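Macrophage migration inhibitory factor (Oncomelania hupensis, PDB 6LR3) is a small trimeric protein of mixed helix and sheet of the macrophage migration inhibitory factor family, whose members are known as cytokine-like proteins. Local coordinates at residues B[25-28]-B[29-33]; B[66-70]-B[71-75]. All coordinates share one frame; numbering follows the deposited sequence.

Contact 1. Residues B[25-28]-B[29-33]; sequences NMMT and KALQK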
loop_
_atom_site.group_PDB
_atom_site.type_symbol
_atom_site.label_atom_id
_atom_site.label_comp_id
_atom_site.label_asym_id
_atom_site.label_seq_id
_atom_site.Cartn_x
_atom_site.Cartn_y
_atom_site.Cartn_z
ATOM N N ASN B 25 0.212 18.435 -9.548
ATOM C CA ASN B 25 0.651 19.217 -10.732
ATOM C C ASN B 25 2.064 18.779 -11.119
ATOM O O ASN B 25 2.311 18.556 -12.294
ATOM C CB ASN B 25 0.577 20.713 -10.456
ATOM C CG ASN B 25 -0.874 21.186 -10.439
ATOM O OD1 ASN B 25 -1.741 20.499 -10.964
ATOM N ND2 ASN B 25 -1.163 22.257 -9.720
ATOM N N MET B 26 2.946 18.655 -10.156
ATOM C CA MET B 26 4.360 18.372 -10.450
ATOM C C MET B 26 4.463 16.979 -11.067
ATOM O O MET B 26 5.186 16.820 -12.074
ATOM C CB MET B 26 5.220 18.469 -9.185
ATOM C CG MET B 26 6.696 18.435 -9.479
ATOM S SD MET B 26 7.654 18.269 -7.954
ATOM C CE MET B 26 7.410 16.519 -7.667
ATOM N N MET B 27 3.734 16.008 -10.524
ATOM C CA MET B 27 3.872 14.618 -11.004
ATOM C C MET B 27 3.043 14.419 -12.271
ATOM O O MET B 27 3.432 13.556 -13.051
ATOM C CB MET B 27 3.497 13.610 -9.914
ATOM C CG MET B 27 4.484 13.636 -8.742
ATOM S SD MET B 27 6.159 13.291 -9.218
ATOM C CE MET B 27 6.035 11.528 -9.572
ATOM N N THR B 28 1.990 15.195 -12.515
ATOM C CA THR B 28 1.269 15.158 -13.812
ATOM C C THR B 28 2.243 15.544 -14.917
ATOM O O THR B 28 2.303 14.836 -15.961
ATOM C CB THR B 28 0.063 16.098 -13.803
ATOM O OG1 THR B 28 -0.861 15.499 -12.889
ATOM C CG2 THR B 28 -0.571 16.262 -15.164
ATOM N N LYS B 29 2.992 16.620 -14.689
ATOM C CA LYS B 29 3.987 17.100 -15.687
ATOM C C LYS B 29 5.090 16.059 -15.826
ATOM O O LYS B 29 5.456 15.730 -16.965
ATOM C CB LYS B 29 4.563 18.446 -15.270
ATOM C CG LYS B 29 3.560 19.582 -15.369
ATOM C CD LYS B 29 4.206 20.928 -15.111
ATOM C CE LYS B 29 3.475 21.870 -14.157
ATOM N NZ LYS B 29 2.111 22.193 -14.634
ATOM N N ALA B 30 5.625 15.555 -14.707
ATOM C CA ALA B 30 6.763 14.618 -14.734
ATOM C C ALA B 30 6.374 13.326 -15.445
ATOM O O ALA B 30 7.180 12.832 -16.225
ATOM C CB ALA B 30 7.281 14.373 -13.340
ATOM N N LEU B 31 5.209 12.767 -15.158
ATOM C CA LEU B 31 4.789 11.449 -15.695
ATOM C C LEU B 31 4.098 11.607 -17.051
ATOM O O LEU B 31 3.860 10.590 -17.683
ATOM C CB LEU B 31 3.846 10.765 -14.705
ATOM C CG LEU B 31 4.549 10.347 -13.405
ATOM C CD1 LEU B 31 3.548 9.876 -12.360
ATOM C CD2 LEU B 31 5.554 9.246 -13.642
ATOM N N GLN B 32 3.773 12.849 -17.464
ATOM C CA GLN B 32 3.026 13.096 -18.725
ATOM C C GLN B 32 1.822 12.166 -18.782
ATOM O O GLN B 32 1.618 11.438 -19.795
ATOM C CB GLN B 32 3.955 12.888 -19.926
ATOM C CG GLN B 32 5.112 13.866 -19.954
ATOM C CD GLN B 32 4.653 15.178 -20.502
ATOM O OE1 GLN B 32 4.431 15.277 -21.725
ATOM N NE2 GLN B 32 4.499 16.168 -19.603
ATOM N N LYS B 33 0.993 12.231 -17.747
ATOM C CA LYS B 33 -0.288 11.500 -17.662
ATOM C C LYS B 33 -1.382 12.531 -17.474
ATOM O O LYS B 33 -1.121 13.633 -16.953
ATOM C CB LYS B 33 -0.236 10.523 -16.474
ATOM C CG LYS B 33 0.666 9.331 -16.696
ATOM C CD LYS B 33 0.025 8.341 -17.659
ATOM C CE LYS B 33 0.873 7.107 -17.762
ATOM N NZ LYS B 33 0.236 6.135 -18.664
#
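Met-27 and Leu-31 sit one turn apart at the C-terminal end of helix 19-31. This is the helix of a beta-alpha-beta unit, running from strand 3-8 to strand 39-43.

Backbone bonds hold the last turns. Lys-29 N bonds to Asn-25 O at 3.2 Å, and Ala-30 N to Met-26 O at 3.0 Å. Leu-31 N reaches Met-27 O at 2.9 Å. Gln-32 is the first residue to leave helical geometry, with phi at 48°. Thr-28 O still receives weak bonds from Gln-32 N and Lys-33 N. Gln-32 N also bonds weakly to Lys-29 O, so the helix ends in a weakly bonded Schellman motif.

Apolar contacts lie on the inner face. The Met-27 side chain bends at chi2 and chi3. Its CE then lies 4.1 Å from Leu-31 CD1, and the two chains cross at a slant. Leu-31 also lays CB and CG against the carbonyl oxygen of Met-27. Both are buried and pack on Val-62 of strand 58-64 and on Met-76 of helix 70-88, so this face joins sheet and neighbouring helix. Met-26 reaches the same neighbouring helix at Met-80 and Met-83.

The polar side chains mostly find partners elsewhere. Thr-28 OG1 is beside its backbone N, at chi1 -69°, and bonds back to Thr-24 O. This puts CG2 anti to the backbone N, 3.2 Å from Lys-33 O. Asn-25 OD1 takes a bond from Lys-35 NZ, and Lys-33 NZ makes a salt bridge with Glu-119. On the exposed side, Lys-29 runs its CG past Asn-25 O. Gln-32 folds back over the helix end, and its NE2 donates to Lys-29 O at 2.8 Å, in the carbonyl plane and on a lone pair, with an N-H...O angle of 168°.

Contact 2. Residues B[66-70]-B[71-75]; sequences GRLNP and TSNLA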
loop_
_atom_site.group_PDB
_atom_site.type_symbol
_atom_site.label_atom_id
_atom_site.label_comp_id
_atom_site.label_asym_id
_atom_site.label_seq_id
_atom_site.Cartn_x
_atom_site.Cartn_y
_atom_site.Cartn_z
ATOM N N GLY B 66 3.523 2.564 -17.325
ATOM C CA GLY B 66 4.646 3.132 -18.092
ATOM C C GLY B 66 5.387 4.212 -17.325
ATOM O O GLY B 66 5.180 4.341 -16.123
ATOM N N ARG B 67 6.243 4.957 -18.027
ATOM C CA ARG B 67 6.906 6.204 -17.573
ATOM C C ARG B 67 8.036 5.963 -16.579
ATOM O O ARG B 67 8.874 6.855 -16.469
ATOM C CB ARG B 67 5.900 7.171 -16.942
ATOM C CG ARG B 67 4.717 7.481 -17.835
ATOM C CD ARG B 67 5.180 8.207 -19.098
ATOM N NE ARG B 67 3.988 8.804 -19.662
ATOM C CZ ARG B 67 3.171 8.210 -20.519
ATOM N NH1 ARG B 67 3.430 6.996 -20.976
ATOM N NH2 ARG B 67 2.069 8.828 -20.907
ATOM N N LEU B 68 8.057 4.852 -15.849
ATOM C CA LEU B 68 9.053 4.610 -14.790
ATOM C C LEU B 68 10.252 3.859 -15.364
ATOM O O LEU B 68 10.096 2.773 -15.947
ATOM C CB LEU B 68 8.404 3.830 -13.659
ATOM C CG LEU B 68 7.146 4.467 -13.100
ATOM C CD1 LEU B 68 6.623 3.628 -11.926
ATOM C CD2 LEU B 68 7.403 5.892 -12.668
ATOM N N ASN B 69 11.423 4.440 -15.156
ATOM C CA ASN B 69 12.705 3.877 -15.615
ATOM C C ASN B 69 13.776 4.550 -14.776
ATOM O O ASN B 69 13.503 5.547 -14.125
ATOM C CB ASN B 69 12.867 4.077 -17.120
ATOM C CG ASN B 69 12.910 5.541 -17.501
ATOM O OD1 ASN B 69 13.864 6.240 -17.183
ATOM N ND2 ASN B 69 11.870 6.034 -18.133
ATOM N N PRO B 70 14.997 3.989 -14.686
ATOM C CA PRO B 70 15.999 4.528 -13.784
ATOM C C PRO B 70 16.261 6.023 -13.959
ATOM O O PRO B 70 16.397 6.701 -12.973
ATOM C CB PRO B 70 17.218 3.657 -14.090
ATOM C CG PRO B 70 16.607 2.338 -14.458
ATOM C CD PRO B 70 15.417 2.722 -15.310
ATOM N N THR B 71 16.318 6.513 -15.190
ATOM C CA THR B 71 16.564 7.956 -15.459
ATOM C C THR B 71 15.415 8.794 -14.901
ATOM O O THR B 71 15.660 9.725 -14.154
ATOM C CB THR B 71 16.763 8.219 -16.963
ATOM O OG1 THR B 71 17.867 7.416 -17.359
ATOM C CG2 THR B 71 17.000 9.682 -17.262
ATOM N N SER B 72 14.184 8.470 -15.271
ATOM C CA SER B 72 12.986 9.252 -14.872
ATOM C C SER B 72 12.814 9.102 -13.366
ATOM O O SER B 72 12.470 10.094 -12.719
ATOM C CB SER B 72 11.767 8.855 -15.636
ATOM O OG SER B 72 11.358 7.537 -15.300
ATOM N N ASN B 73 13.068 7.912 -12.826
ATOM C CA ASN B 73 12.894 7.648 -11.370
ATOM C C ASN B 73 13.802 8.597 -10.588
ATOM O O ASN B 73 13.350 9.200 -9.593
ATOM C CB ASN B 73 13.177 6.198 -11.008
ATOM C CG ASN B 73 12.168 5.211 -11.580
ATOM O OD1 ASN B 73 11.099 5.595 -12.098
ATOM N ND2 ASN B 73 12.500 3.922 -11.489
ATOM N N LEU B 74 15.066 8.712 -10.975
ATOM C CA LEU B 74 16.007 9.564 -10.222
ATOM C C LEU B 74 15.553 11.016 -10.299
ATOM O O LEU B 74 15.583 11.684 -9.277
ATOM C CB LEU B 74 17.422 9.400 -10.769
ATOM C CG LEU B 74 18.444 10.296 -10.074
ATOM C CD1 LEU B 74 18.476 10.046 -8.585
ATOM C CD2 LEU B 74 19.822 10.108 -10.644
ATOM N N ALA B 75 15.168 11.500 -11.476
ATOM C CA ALA B 75 14.768 12.913 -11.688
ATOM C C ALA B 75 13.533 13.197 -10.833
ATOM O O ALA B 75 13.476 14.233 -10.153
ATOM C CB ALA B 75 14.490 13.174 -13.151
#
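Asn-69 and Ser-72 both hold their side chains between backbone N and carbonyl carbon, with chi1 at 63° and 67°. This turns the Asn-69 amide toward the start of helix 70-88 and the Ser-72 hydroxyl back toward the loop. Asn-69 OD1 accepts from Ser-72 N at 3.0 Å, with a nearly straight N-H...O angle of 172°. The donor stands above the carbonyl plane, not on a lone pair. Thr-71 CB packs beside the same oxygen, at 3.5 Å from Asn-69 OD1.

Ser-72 OG lies 2.8 Å from Arg-67 O, a possible acceptor. Asn-69 O, whose position is less sure, competes for the same proton, and the choice is not settled. The loop carbonyl of Arg-67 lies beside the first helical turn.

Asn-69 is the N-cap of helix 70-88, and its side chain makes the capping bond. Pro-70 follows as the first helical residue, where the helix uses no backbone N-H, so proline's lack of one costs nothing. Leu-74 N bonds to Pro-70 O at 3.1 Å, a regular bond of the first turn.

Asn-73 points its side chain at the loop. CG is beside its own backbone N, which brings OD1 near the backbone N of Asn-69 and CB of Leu-68. OD1 receives a weak bond from Asn-69 N at 3.3 Å. It also touches Leu-68 CB at 3.6 Å, and the two side chains cross at about a right angle. The other arm of the amide has a partner beyond the subunit, since Asn-73 ND2 donates to Leu-105 O of the second subunit. Leu-68 and Asn-73 both pack on Phe-99 of strand 95-101 and on Phe-106 of that second subunit.

Overall arrangement
Contact 1 ends one helix and contact 2 begins the other, on the same face of the mixed sheet. Their centres are about 12 Å apart. Arg-67 joins them directly. Its NE lies 2.7 Å from Leu-31 O and its NH2 2.9 Å from Gln-32 O, both probable hydrogen bonds. The guanidinium thus meets carbonyls at the C-terminal end of helix 19-31. Lys-33 CE packs 3.8 Å from Arg-67 CZ, and Leu-31 CD2 meets Leu-68 CD2 at 4.0 Å. The contacts differ in their surroundings: no other protein chain touches 25-33, whereas 66-75 lies against the second subunit of the trimer. The modelled N-terminal end, Pro-2, lies beside contact 1, against Leu-31 and Lys-33.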